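PDB 6Y0R: chitooligosaccharide oxidase from Gibberella zeae, which oxidises the C1 hydroxyl of chitooligosaccharides to the lactone with a bicovalently bound FAD and passes the electrons to molecular oxygen, giving hydrogen peroxide. Local coordinates for residues I110-M115 against F216-E221; A126-G131 against T139-Q144; V157-H162 against L222-F227; G184-L189 against V194-K199. One frame throughout, in Å; residues are numbered along the deposited sequence.

Contact 1 of 4, residues I110-M115 against F216-E221; sequences IELDRM and FGVVVE. With FAD (flavin-adenine dinucleotide), chain B.
Leu-112 and Ile-110 meet Val-218 through apolar contact alone. The two methyls of Val-218 are shared out. CG1 lies 3.8 Å from Leu-112 CD1, and CG2 lies 4.0 Å from Ile-110 CD1. Val-218 has CG1 anti to the backbone N (chi1 -177°), which turns one methyl to each partner. Both side chains run across the valine at a slant rather than end-on.

The polar bonds between segment 216-221 and the cofactor go to the adenine of FAD. Val-219 N donates to N1A over 3.0 Å, and N6A donates back to Val-219 O over 2.9 Å. Both bonds are fairly straight, at 160° and 167°. One residue's backbone thus reads the N1A/N6A edge of adenine. Leu-112 CD1 also comes close to the amino group, 3.2 Å from N6A, so the same methyl touches base and valine.

Charges gather where 110-115 turns away. Leu-112 to Met-115 form a type I beta turn, closed by a bond from Met-115 N to Leu-112 O. In it Arg-114 NH2 bridges to Asp-113 OD1 at 2.8 Å, in the guanidinium plane and on the syn lone pair. Glu-111 OE2 accepts from Asp-113 N (3.2 Å) on its anti lone pair. Asp-113 also pairs with Arg-133, and Glu-111 with Lys-90.

The contact sits in the PCMH-type FAD-binding domain, where strands 108-111 and 218-228 belong to different sheets. Helix 70-83 packs on Ile-110 and Val-218, and helix 203-212 packs on Val-219.

Contact 2 of 4, residues A126-G131 against T139-Q144; sequences AKIQPG and TELWNQ
Leu-141 carries the helix side of this contact and splits its two methyls between two residues of the strand. CD2 lies 4.0 Å from Ala-126 CB. CD1 points toward Ile-128 and is 4.5 Å from its CD1, a looser touch. CG of Leu-141 is anti to the carbonyl carbon (chi1 -66°), and the fork opens over the strand. Ala-126 and Ile-128 are two residues apart, so both turn their side chains to the helix. All three side chains are buried.

Beside Leu-141, Gln-144 and Glu-140 bond across one helical turn. Gln-144 NE2 donates to Glu-140 OE1 over 2.9 Å at 166°. The acceptor lies close to the amide plane of Gln-144. The donor reaches OE1 on its anti side, 26° out of the carboxylate plane. Gln-144 is held further by Val-118 O, which its NE2 also meets, and by Leu-120 N, which donates to its OE1. These bonds fix the amide's rotation and tie the helix to strand 118-120.

The unit is a helix laid on an antiparallel sheet of the FAD-binding domain. Strand 125-128 runs between 118-120 and 218-228. Helix 134-145 covers it, and Leu-141 also touches Val-118. Elsewhere on the helix, Trp-142 packs on helix 312-320.

Contact 3 of 4, residues V157-H162 against L222-F227; sequences VGLGGH and LEFQTF. With FAD (flavin-adenine dinucleotide), chain B.
Gly-158 N donates to O2P of FAD over 2.9 Å at 158°. Gly-161 N donates to O1P of the same phosphate, the one on the riboflavin side, over 2.9 Å at 144°. Gly-158 is the N-cap of helix 159-165, so the phosphate lies by the helix start, where the dipole would probably steady its charge. Gly-158, Gly-160 and Gly-161 bring bare backbone close against the cofactor. Val-157 lies by the flavin, with CG2 3.5 Å from C9.

This glycine-rich helix start is part of the PCMH-type FAD-binding domain, and Leu-159 of the helix packs on strand 218-228.

Leu-159 is the side chain that joins the two segments. It leaves the helix with CG anti to the backbone N (chi1 177°), and CD2 makes both close contacts. It meets Leu-222 CD1 tip to tip at 4.0 Å. The same methyl lies 4.0 Å from Phe-224 CE1, approaching the ring obliquely. Leu-222 and Phe-224 are alternate residues of the strand, and both point to the helix. Leu-159 also packs on Ile-128 and Leu-134. Leu-222 rests on Ala-185 and Met-182 of strand 182-188.

Contact 4 of 4, residues G184-L189 against V194-K199; sequences GATVVL and VVHCSK
Thr-186 sits in a non-hydrogen-bonded pair with His-196. Its CB lies 4.0 Å from Val-195 O. From there the side chain forks. CG2, anti to the backbone N, reaches Val-194 CG1 at 3.5 Å. OG1 faces His-196 ND1 at 3.8 Å, near the plane of the ring and at its edge, too far for a bond. The two side chains cross at about a right angle.

The strands form an antiparallel beta hairpin. Ala-185 pairs with Cys-197 and Val-187 with Val-195, each by two backbone bonds. Val-195 N to Val-187 O is 2.8 Å and nearly straight at 172°. Ala-185 N to Cys-197 O is more bent, and its donor is tilted 26° from the carbonyl plane.

On the face with Ala-185 and Val-187, Cys-197 SG lies 4.0 Å from Ala-185 CB. Leu-205 of helix 203-212 touches Val-187, Val-195 and Cys-197 on that face. Beyond the pairing, Leu-189 CD1 packs 3.7 Å from Val-195 CG1 at about a right angle. Val-188, on the other face, packs on helix 70-83.

Four backbone bonds thus fix the register of the hairpin, and the side chains add mainly apolar packing on both of its faces.

In the fold
From the N terminus, the chain first passes residues 110-115, the opening half of contact 1. Contact 2 closes next, a short loop that folds helix 134-145 back on strand 125-128. Contact 3 opens at 157-162. The hairpin of contact 4 then closes entirely inside the loops of contacts 1 and 3. Residues 216-221 close contact 1, and 222-227 close contact 3 directly after, so these two cross. Contact 2 is nested in contact 1 and precedes contact 3. Strand 218-228 is the common element: 125-128 and 182-188 both pair with it. Contact 1 meets the adenine of FAD, and contact 3 the phosphate on the riboflavin side and the flavin ring.

Contact 1 of 4, residues I110-M115 against F216-E221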
# COMPACT_ATOMS: atom_id res chain seq x y z
N ILE A 110 -10.69 0.51 16.07
CA ILE A 110 -11.54 -0.66 15.74
C ILE A 110 -10.62 -1.66 15.06
O ILE A 110 -10.26 -1.44 13.86
CB ILE A 110 -12.79 -0.27 14.96
CG1 ILE A 110 -13.61 0.79 15.73
CG2 ILE A 110 -13.62 -1.51 14.64
CD1 ILE A 110 -14.85 1.25 15.04
N GLU A 111 -10.21 -2.67 15.83
CA GLU A 111 -9.34 -3.78 15.37
C GLU A 111 -10.20 -4.72 14.53
O GLU A 111 -11.21 -5.23 15.03
CB GLU A 111 -8.71 -4.49 16.57
CG GLU A 111 -7.94 -5.73 16.17
CD GLU A 111 -6.71 -5.40 15.34
OE1 GLU A 111 -5.88 -4.54 15.80
OE2 GLU A 111 -6.63 -5.91 14.20
N LEU A 112 -9.86 -4.97 13.27
CA LEU A 112 -10.70 -5.79 12.35
C LEU A 112 -10.08 -7.18 12.07
O LEU A 112 -10.69 -7.91 11.31
CB LEU A 112 -10.96 -5.06 11.03
CG LEU A 112 -11.70 -3.73 11.17
CD1 LEU A 112 -11.70 -2.95 9.88
CD2 LEU A 112 -13.13 -3.98 11.67
N ASP A 113 -8.92 -7.50 12.61
CA ASP A 113 -8.19 -8.72 12.17
C ASP A 113 -8.85 -10.01 12.71
O ASP A 113 -8.38 -11.08 12.27
CB ASP A 113 -6.69 -8.70 12.44
CG ASP A 113 -6.20 -8.81 13.87
OD1 ASP A 113 -7.06 -9.05 14.78
OD2 ASP A 113 -4.97 -8.61 14.09
N ARG A 114 -9.92 -9.94 13.51
CA ARG A 114 -10.72 -11.17 13.82
C ARG A 114 -11.66 -11.51 12.66
O ARG A 114 -12.25 -12.62 12.65
CB ARG A 114 -11.52 -11.00 15.12
CG ARG A 114 -10.74 -10.54 16.33
CD ARG A 114 -9.51 -11.34 16.69
NE ARG A 114 -9.08 -11.09 18.06
CZ ARG A 114 -8.22 -10.15 18.42
NH1 ARG A 114 -7.92 -10.00 19.69
NH2 ARG A 114 -7.66 -9.35 17.52
N MET A 115 -11.88 -10.58 11.74
CA MET A 115 -12.81 -10.75 10.61
C MET A 115 -11.99 -10.89 9.32
O MET A 115 -11.58 -9.88 8.74
CB MET A 115 -13.80 -9.59 10.59
CG MET A 115 -14.86 -9.72 11.65
SD MET A 115 -16.05 -8.35 11.52
CE MET A 115 -15.00 -7.09 12.19
N PHE A 216 -14.15 7.69 5.37
CA PHE A 216 -15.63 7.76 5.17
C PHE A 216 -16.36 6.77 6.08
O PHE A 216 -17.57 6.61 5.87
CB PHE A 216 -15.98 7.56 3.70
CG PHE A 216 -15.19 8.46 2.77
CD1 PHE A 216 -15.40 9.82 2.76
CD2 PHE A 216 -14.22 7.94 1.94
CE1 PHE A 216 -14.70 10.65 1.90
CE2 PHE A 216 -13.51 8.77 1.09
CZ PHE A 216 -13.72 10.12 1.09
N GLY A 217 -15.67 6.17 7.05
CA GLY A 217 -16.27 5.13 7.90
C GLY A 217 -15.44 3.86 7.88
O GLY A 217 -14.33 3.87 7.37
N VAL A 218 -15.98 2.79 8.45
CA VAL A 218 -15.27 1.48 8.53
C VAL A 218 -15.74 0.62 7.37
O VAL A 218 -16.91 0.24 7.29
CB VAL A 218 -15.46 0.77 9.87
CG1 VAL A 218 -14.62 -0.51 9.88
CG2 VAL A 218 -15.14 1.62 11.09
N VAL A 219 -14.83 0.26 6.47
CA VAL A 219 -15.15 -0.70 5.39
C VAL A 219 -15.22 -2.06 6.09
O VAL A 219 -14.33 -2.36 6.88
CB VAL A 219 -14.14 -0.64 4.24
CG1 VAL A 219 -14.43 -1.73 3.20
CG2 VAL A 219 -14.18 0.75 3.60
N VAL A 220 -16.30 -2.82 5.89
CA VAL A 220 -16.43 -4.14 6.60
C VAL A 220 -16.52 -5.28 5.57
O VAL A 220 -16.41 -6.43 6.02
CB VAL A 220 -17.66 -4.18 7.53
CG1 VAL A 220 -17.46 -3.27 8.71
CG2 VAL A 220 -18.93 -3.81 6.78
N GLU A 221 -16.69 -4.98 4.30
CA GLU A 221 -16.65 -5.96 3.18
C GLU A 221 -16.21 -5.26 1.90
O GLU A 221 -16.68 -4.15 1.57
CB GLU A 221 -18.01 -6.63 2.98
CG GLU A 221 -17.93 -7.88 2.11
CD GLU A 221 -19.29 -8.50 1.79
OE1 GLU A 221 -19.68 -9.43 2.53
OE2 GLU A 221 -19.95 -8.06 0.80
PA FAD B . -3.52 -0.53 8.70
O1A FAD B . -2.45 0.12 9.46
O2A FAD B . -4.47 -1.44 9.38
O5B FAD B . -4.39 0.55 7.92
C5B FAD B . -3.82 1.43 6.94
C4B FAD B . -4.73 2.62 6.75
O4B FAD B . -6.00 2.18 6.21
C3B FAD B . -5.12 3.43 8.00
O3B FAD B . -5.43 4.79 7.65
C2B FAD B . -6.38 2.73 8.47
O2B FAD B . -7.20 3.50 9.35
C1B FAD B . -7.04 2.43 7.15
N9A FAD B . -7.94 1.29 7.16
C8A FAD B . -7.58 -0.02 7.32
N7A FAD B . -8.62 -0.84 7.28
C5A FAD B . -9.71 -0.01 7.10
C6A FAD B . -11.09 -0.27 7.00
N6A FAD B . -11.58 -1.51 7.02
N1A FAD B . -11.94 0.78 6.85
C2A FAD B . -11.40 2.02 6.85
N3A FAD B . -10.12 2.38 6.92
C4A FAD B . -9.31 1.31 7.05
N1 FAD B . 2.10 -1.81 -0.40
C2 FAD B . 1.98 -2.08 -1.71
O2 FAD B . 1.22 -1.37 -2.46
N3 FAD B . 2.65 -3.14 -2.24
C4 FAD B . 3.47 -3.98 -1.51
O4 FAD B . 4.04 -4.94 -2.05
C4X FAD B . 3.60 -3.73 -0.12
N5 FAD B . 4.34 -4.55 0.63
C5X FAD B . 4.34 -4.35 2.00
C6 FAD B . 5.05 -5.25 2.83
C7 FAD B . 5.09 -5.07 4.20
C7M FAD B . 5.88 -6.02 5.08
C8 FAD B . 4.34 -3.98 4.81
C8M FAD B . 4.23 -3.79 6.30
C9 FAD B . 3.67 -3.07 3.96
C9A FAD B . 3.67 -3.24 2.56
N10 FAD B . 2.96 -2.35 1.74
C10 FAD B . 2.87 -2.58 0.36
C1' FAD B . 2.27 -1.17 2.28
C2' FAD B . 0.80 -1.47 2.58
O2' FAD B . 0.03 -1.51 1.38
C3' FAD B . 0.29 -0.39 3.50
O3' FAD B . 1.11 -0.46 4.69
C4' FAD B . -1.19 -0.62 3.81
O4' FAD B . -1.86 0.62 4.12
C5' FAD B . -1.32 -1.58 4.95
O5' FAD B . -2.69 -1.97 5.14
P FAD B . -3.08 -2.59 6.55
O1P FAD B . -4.52 -2.93 6.53
O2P FAD B . -2.13 -3.64 6.98
O3P FAD B . -2.76 -1.33 7.52

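Contact 2 of 4, residues A126-G131 against T139-Q144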
# COMPACT_ATOMS: atom_id res chain seq x y z
N ALA A 126 -15.68 -12.20 -5.53
CA ALA A 126 -15.28 -12.59 -4.18
C ALA A 126 -15.69 -11.50 -3.20
O ALA A 126 -15.50 -10.34 -3.51
CB ALA A 126 -13.79 -12.82 -4.10
N LYS A 127 -16.18 -11.90 -2.04
CA LYS A 127 -16.50 -10.98 -0.94
C LYS A 127 -15.48 -11.26 0.15
O LYS A 127 -15.38 -12.42 0.63
CB LYS A 127 -17.91 -11.21 -0.43
CG LYS A 127 -18.95 -10.83 -1.46
CD LYS A 127 -20.38 -11.02 -1.01
CE LYS A 127 -21.33 -10.39 -2.00
NZ LYS A 127 -22.61 -11.13 -2.03
N ILE A 128 -14.72 -10.23 0.53
CA ILE A 128 -13.59 -10.39 1.47
C ILE A 128 -13.71 -9.35 2.58
O ILE A 128 -13.94 -8.17 2.27
CB ILE A 128 -12.26 -10.28 0.73
CG1 ILE A 128 -12.27 -11.15 -0.54
CG2 ILE A 128 -11.14 -10.60 1.69
CD1 ILE A 128 -11.00 -11.05 -1.37
N GLN A 129 -13.56 -9.81 3.80
CA GLN A 129 -13.47 -8.92 4.97
C GLN A 129 -12.11 -8.24 4.94
O GLN A 129 -11.11 -8.86 4.60
CB GLN A 129 -13.76 -9.68 6.25
CG GLN A 129 -15.22 -10.16 6.28
CD GLN A 129 -15.58 -10.85 7.58
OE1 GLN A 129 -14.81 -11.61 8.17
NE2 GLN A 129 -16.74 -10.48 8.12
N PRO A 130 -12.03 -6.94 5.26
CA PRO A 130 -10.75 -6.22 5.14
C PRO A 130 -9.67 -6.66 6.13
O PRO A 130 -8.50 -6.41 5.87
CB PRO A 130 -11.13 -4.76 5.44
CG PRO A 130 -12.39 -4.88 6.28
CD PRO A 130 -13.13 -6.09 5.72
N GLY A 131 -10.05 -7.30 7.24
CA GLY A 131 -9.10 -7.88 8.20
C GLY A 131 -8.38 -9.13 7.66
O GLY A 131 -7.45 -9.54 8.30
N THR A 139 -4.15 -17.36 -0.47
CA THR A 139 -4.28 -18.81 -0.17
C THR A 139 -5.72 -19.25 -0.42
O THR A 139 -5.98 -20.29 -1.09
CB THR A 139 -3.82 -19.10 1.26
OG1 THR A 139 -2.44 -18.76 1.33
CG2 THR A 139 -3.99 -20.56 1.64
N GLU A 140 -6.69 -18.50 0.10
CA GLU A 140 -8.12 -18.86 -0.01
C GLU A 140 -8.60 -18.77 -1.44
O GLU A 140 -9.31 -19.66 -1.89
CB GLU A 140 -9.01 -17.99 0.89
CG GLU A 140 -8.87 -18.35 2.36
CD GLU A 140 -9.48 -19.70 2.74
OE1 GLU A 140 -10.28 -20.21 1.96
OE2 GLU A 140 -9.14 -20.22 3.83
N LEU A 141 -8.25 -17.73 -2.20
CA LEU A 141 -8.75 -17.63 -3.58
C LEU A 141 -8.12 -18.75 -4.41
O LEU A 141 -8.78 -19.26 -5.32
CB LEU A 141 -8.45 -16.25 -4.15
CG LEU A 141 -9.20 -15.11 -3.48
CD1 LEU A 141 -8.82 -13.80 -4.18
CD2 LEU A 141 -10.72 -15.30 -3.51
N TRP A 142 -6.85 -19.04 -4.18
CA TRP A 142 -6.14 -20.11 -4.91
C TRP A 142 -6.83 -21.45 -4.60
O TRP A 142 -7.17 -22.17 -5.55
CB TRP A 142 -4.68 -20.13 -4.49
CG TRP A 142 -3.90 -21.27 -5.07
CD1 TRP A 142 -3.45 -22.34 -4.37
CD2 TRP A 142 -3.37 -21.39 -6.40
NE1 TRP A 142 -2.71 -23.15 -5.18
CE2 TRP A 142 -2.63 -22.59 -6.42
CE3 TRP A 142 -3.46 -20.64 -7.57
CZ2 TRP A 142 -2.04 -23.05 -7.59
CZ3 TRP A 142 -2.85 -21.09 -8.72
CH2 TRP A 142 -2.12 -22.28 -8.73
N ASN A 143 -7.04 -21.74 -3.34
CA ASN A 143 -7.56 -23.08 -2.95
C ASN A 143 -9.04 -23.19 -3.33
O ASN A 143 -9.47 -24.25 -3.83
CB ASN A 143 -7.36 -23.32 -1.46
CG ASN A 143 -5.91 -23.51 -1.05
OD1 ASN A 143 -5.06 -23.84 -1.87
ND2 ASN A 143 -5.65 -23.42 0.24
N GLN A 144 -9.83 -22.14 -3.18
CA GLN A 144 -11.30 -22.21 -3.45
C GLN A 144 -11.55 -22.35 -4.96
O GLN A 144 -12.54 -23.03 -5.34
CB GLN A 144 -12.04 -21.01 -2.86
CG GLN A 144 -12.15 -21.03 -1.34
CD GLN A 144 -12.92 -19.85 -0.81
OE1 GLN A 144 -13.92 -19.44 -1.39
NE2 GLN A 144 -12.43 -19.26 0.27

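Contact 3 of 4, residues V157-H162 against L222-F227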
# COMPACT_ATOMS: atom_id res chain seq x y z
N VAL A 157 0.22 -8.10 5.22
CA VAL A 157 -0.47 -6.81 4.99
C VAL A 157 -1.97 -7.04 5.03
O VAL A 157 -2.47 -8.03 4.50
CB VAL A 157 -0.02 -6.19 3.66
CG1 VAL A 157 -0.98 -5.12 3.16
CG2 VAL A 157 1.38 -5.68 3.78
N GLY A 158 -2.71 -6.12 5.64
CA GLY A 158 -4.16 -6.24 5.62
C GLY A 158 -4.73 -5.85 4.27
O GLY A 158 -4.29 -4.85 3.71
N LEU A 159 -5.74 -6.50 3.85
CA LEU A 159 -6.34 -6.10 2.57
C LEU A 159 -7.08 -4.78 2.79
O LEU A 159 -7.07 -3.92 1.87
CB LEU A 159 -7.33 -7.18 2.17
CG LEU A 159 -8.17 -7.02 0.91
CD1 LEU A 159 -7.35 -6.96 -0.36
CD2 LEU A 159 -9.50 -7.68 0.85
N GLY A 160 -7.60 -4.46 3.86
CA GLY A 160 -8.25 -3.16 4.11
C GLY A 160 -7.36 -1.98 3.78
O GLY A 160 -7.69 -1.23 2.83
N GLY A 161 -6.26 -1.80 4.49
CA GLY A 161 -5.44 -0.62 4.22
C GLY A 161 -4.91 -0.65 2.81
O GLY A 161 -4.82 0.38 2.15
N HIS A 162 -4.53 -1.83 2.33
CA HIS A 162 -3.86 -1.99 1.03
C HIS A 162 -4.78 -1.53 -0.09
O HIS A 162 -4.39 -0.69 -0.89
CB HIS A 162 -3.53 -3.49 0.86
CG HIS A 162 -2.52 -3.79 -0.19
ND1 HIS A 162 -2.79 -4.58 -1.31
CD2 HIS A 162 -1.22 -3.47 -0.25
CE1 HIS A 162 -1.65 -4.71 -1.98
NE2 HIS A 162 -0.68 -4.05 -1.36
N LEU A 222 -15.39 -5.94 1.14
CA LEU A 222 -14.96 -5.52 -0.19
C LEU A 222 -15.33 -6.63 -1.15
O LEU A 222 -15.09 -7.80 -0.81
CB LEU A 222 -13.44 -5.33 -0.21
CG LEU A 222 -12.97 -4.17 0.67
CD1 LEU A 222 -11.48 -4.23 0.92
CD2 LEU A 222 -13.36 -2.87 -0.01
N GLU A 223 -15.88 -6.25 -2.29
CA GLU A 223 -16.21 -7.23 -3.35
C GLU A 223 -15.32 -6.95 -4.54
O GLU A 223 -15.18 -5.80 -4.94
CB GLU A 223 -17.69 -7.16 -3.73
CG GLU A 223 -18.08 -8.24 -4.73
CD GLU A 223 -19.57 -8.47 -4.90
OE1 GLU A 223 -20.36 -7.51 -4.64
OE2 GLU A 223 -19.92 -9.62 -5.29
N PHE A 224 -14.81 -8.00 -5.17
CA PHE A 224 -13.89 -7.90 -6.33
C PHE A 224 -14.31 -8.87 -7.44
O PHE A 224 -14.85 -9.94 -7.15
CB PHE A 224 -12.47 -8.32 -5.93
CG PHE A 224 -11.83 -7.51 -4.83
CD1 PHE A 224 -12.10 -7.79 -3.50
CD2 PHE A 224 -11.01 -6.44 -5.16
CE1 PHE A 224 -11.53 -7.03 -2.50
CE2 PHE A 224 -10.44 -5.66 -4.15
CZ PHE A 224 -10.69 -5.98 -2.83
N GLN A 225 -13.95 -8.52 -8.65
CA GLN A 225 -13.94 -9.46 -9.79
C GLN A 225 -12.54 -10.07 -9.84
O GLN A 225 -11.58 -9.37 -10.25
CB GLN A 225 -14.28 -8.77 -11.11
CG GLN A 225 -14.27 -9.75 -12.29
CD GLN A 225 -15.18 -10.94 -12.09
OE1 GLN A 225 -16.35 -10.78 -11.76
NE2 GLN A 225 -14.64 -12.16 -12.23
N THR A 226 -12.40 -11.32 -9.38
CA THR A 226 -11.10 -12.02 -9.45
C THR A 226 -10.70 -12.29 -10.90
O THR A 226 -11.57 -12.30 -11.80
CB THR A 226 -11.10 -13.32 -8.63
OG1 THR A 226 -11.88 -14.27 -9.37
CG2 THR A 226 -11.59 -13.13 -7.21
N PHE A 227 -9.43 -12.62 -11.11
CA PHE A 227 -8.93 -13.15 -12.40
C PHE A 227 -8.42 -14.57 -12.15
O PHE A 227 -8.22 -14.99 -10.98
CB PHE A 227 -7.87 -12.27 -13.06
CG PHE A 227 -6.70 -11.91 -12.18
CD1 PHE A 227 -5.57 -12.73 -12.11
CD2 PHE A 227 -6.72 -10.73 -11.46
CE1 PHE A 227 -4.49 -12.39 -11.30
CE2 PHE A 227 -5.64 -10.41 -10.64
CZ PHE A 227 -4.54 -11.23 -10.57
PA FAD B . -3.52 -0.53 8.70
O1A FAD B . -2.45 0.12 9.46
O2A FAD B . -4.47 -1.44 9.38
O5B FAD B . -4.39 0.55 7.92
C5B FAD B . -3.82 1.43 6.94
C4B FAD B . -4.73 2.62 6.75
O4B FAD B . -6.00 2.18 6.21
C3B FAD B . -5.12 3.43 8.00
O3B FAD B . -5.43 4.79 7.65
C2B FAD B . -6.38 2.73 8.47
O2B FAD B . -7.20 3.50 9.35
C1B FAD B . -7.04 2.43 7.15
N9A FAD B . -7.94 1.29 7.16
C8A FAD B . -7.58 -0.02 7.32
N7A FAD B . -8.62 -0.84 7.28
C5A FAD B . -9.71 -0.01 7.10
C6A FAD B . -11.09 -0.27 7.00
N6A FAD B . -11.58 -1.51 7.02
N1A FAD B . -11.94 0.78 6.85
C2A FAD B . -11.40 2.02 6.85
N3A FAD B . -10.12 2.38 6.92
C4A FAD B . -9.31 1.31 7.05
N1 FAD B . 2.10 -1.81 -0.40
C2 FAD B . 1.98 -2.08 -1.71
O2 FAD B . 1.22 -1.37 -2.46
N3 FAD B . 2.65 -3.14 -2.24
C4 FAD B . 3.47 -3.98 -1.51
O4 FAD B . 4.04 -4.94 -2.05
C4X FAD B . 3.60 -3.73 -0.12
N5 FAD B . 4.34 -4.55 0.63
C5X FAD B . 4.34 -4.35 2.00
C6 FAD B . 5.05 -5.25 2.83
C7 FAD B . 5.09 -5.07 4.20
C7M FAD B . 5.88 -6.02 5.08
C8 FAD B . 4.34 -3.98 4.81
C8M FAD B . 4.23 -3.79 6.30
C9 FAD B . 3.67 -3.07 3.96
C9A FAD B . 3.67 -3.24 2.56
N10 FAD B . 2.96 -2.35 1.74
C10 FAD B . 2.87 -2.58 0.36
C1' FAD B . 2.27 -1.17 2.28
C2' FAD B . 0.80 -1.47 2.58
O2' FAD B . 0.03 -1.51 1.38
C3' FAD B . 0.29 -0.39 3.50
O3' FAD B . 1.11 -0.46 4.69
C4' FAD B . -1.19 -0.62 3.81
O4' FAD B . -1.86 0.62 4.12
C5' FAD B . -1.32 -1.58 4.95
O5' FAD B . -2.69 -1.97 5.14
P FAD B . -3.08 -2.59 6.55
O1P FAD B . -4.52 -2.93 6.53
O2P FAD B . -2.13 -3.64 6.98
O3P FAD B . -2.76 -1.33 7.52

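Contact 4 of 4, residues G184-L189 against V194-K199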
# COMPACT_ATOMS: atom_id res chain seq x y z
N GLY A 184 -17.55 -3.54 -5.49
CA GLY A 184 -18.50 -3.13 -4.45
C GLY A 184 -17.86 -3.05 -3.10
O GLY A 184 -16.77 -3.57 -2.94
N ALA A 185 -18.52 -2.41 -2.15
CA ALA A 185 -18.04 -2.37 -0.75
C ALA A 185 -19.22 -2.15 0.19
O ALA A 185 -20.22 -1.51 -0.22
CB ALA A 185 -17.00 -1.27 -0.55
N THR A 186 -19.08 -2.63 1.39
CA THR A 186 -20.00 -2.36 2.49
C THR A 186 -19.26 -1.49 3.50
O THR A 186 -18.16 -1.88 3.95
CB THR A 186 -20.58 -3.67 3.03
OG1 THR A 186 -21.15 -4.35 1.90
CG2 THR A 186 -21.61 -3.42 4.10
N VAL A 187 -19.89 -0.38 3.91
CA VAL A 187 -19.23 0.62 4.79
C VAL A 187 -20.16 0.91 5.95
O VAL A 187 -21.38 1.14 5.69
CB VAL A 187 -18.91 1.91 4.01
CG1 VAL A 187 -18.13 2.86 4.91
CG2 VAL A 187 -18.17 1.63 2.72
N VAL A 188 -19.60 0.90 7.14
CA VAL A 188 -20.25 1.43 8.36
C VAL A 188 -19.95 2.93 8.37
O VAL A 188 -18.80 3.31 8.66
CB VAL A 188 -19.81 0.73 9.65
CG1 VAL A 188 -20.42 1.40 10.88
CG2 VAL A 188 -20.15 -0.77 9.60
N LEU A 189 -20.96 3.73 8.05
CA LEU A 189 -20.78 5.21 8.05
C LEU A 189 -20.56 5.70 9.46
O LEU A 189 -20.79 5.03 10.47
CB LEU A 189 -21.95 5.91 7.38
CG LEU A 189 -22.18 5.59 5.90
CD1 LEU A 189 -23.34 6.40 5.38
CD2 LEU A 189 -20.94 5.86 5.04
N VAL A 194 -25.09 1.10 8.00
CA VAL A 194 -24.40 0.18 7.07
C VAL A 194 -24.91 0.45 5.68
O VAL A 194 -26.14 0.33 5.44
CB VAL A 194 -24.61 -1.28 7.49
CG1 VAL A 194 -23.90 -2.24 6.54
CG2 VAL A 194 -24.17 -1.50 8.91
N VAL A 195 -24.05 0.82 4.75
CA VAL A 195 -24.47 1.09 3.36
C VAL A 195 -23.66 0.21 2.40
O VAL A 195 -22.50 -0.17 2.70
CB VAL A 195 -24.38 2.59 3.02
CG1 VAL A 195 -25.13 3.39 4.08
CG2 VAL A 195 -22.97 3.10 2.92
N HIS A 196 -24.26 -0.07 1.27
CA HIS A 196 -23.58 -0.70 0.12
C HIS A 196 -23.24 0.40 -0.89
O HIS A 196 -24.04 1.34 -1.05
CB HIS A 196 -24.44 -1.85 -0.43
CG HIS A 196 -23.78 -2.53 -1.57
ND1 HIS A 196 -22.77 -3.46 -1.40
CD2 HIS A 196 -23.93 -2.38 -2.90
CE1 HIS A 196 -22.36 -3.88 -2.57
NE2 HIS A 196 -23.05 -3.24 -3.51
N CYS A 197 -22.07 0.32 -1.53
CA CYS A 197 -21.69 1.20 -2.63
C CYS A 197 -21.00 0.41 -3.75
O CYS A 197 -20.50 -0.72 -3.51
CB CYS A 197 -20.89 2.39 -2.12
SG CYS A 197 -19.24 1.96 -1.48
N SER A 198 -21.04 0.98 -4.93
CA SER A 198 -20.62 0.40 -6.21
C SER A 198 -20.56 1.52 -7.24
O SER A 198 -20.86 2.66 -6.89
CB SER A 198 -21.56 -0.70 -6.63
OG SER A 198 -22.77 -0.11 -7.06
N LYS A 199 -20.17 1.21 -8.47
CA LYS A 199 -20.23 2.17 -9.58
C LYS A 199 -21.68 2.67 -9.72
O LYS A 199 -21.83 3.78 -10.27
CB LYS A 199 -19.68 1.57 -10.87
CG LYS A 199 -18.16 1.59 -10.98
CD LYS A 199 -17.63 0.56 -11.96
CE LYS A 199 -17.13 -0.70 -11.27
NZ LYS A 199 -17.66 -1.94 -11.90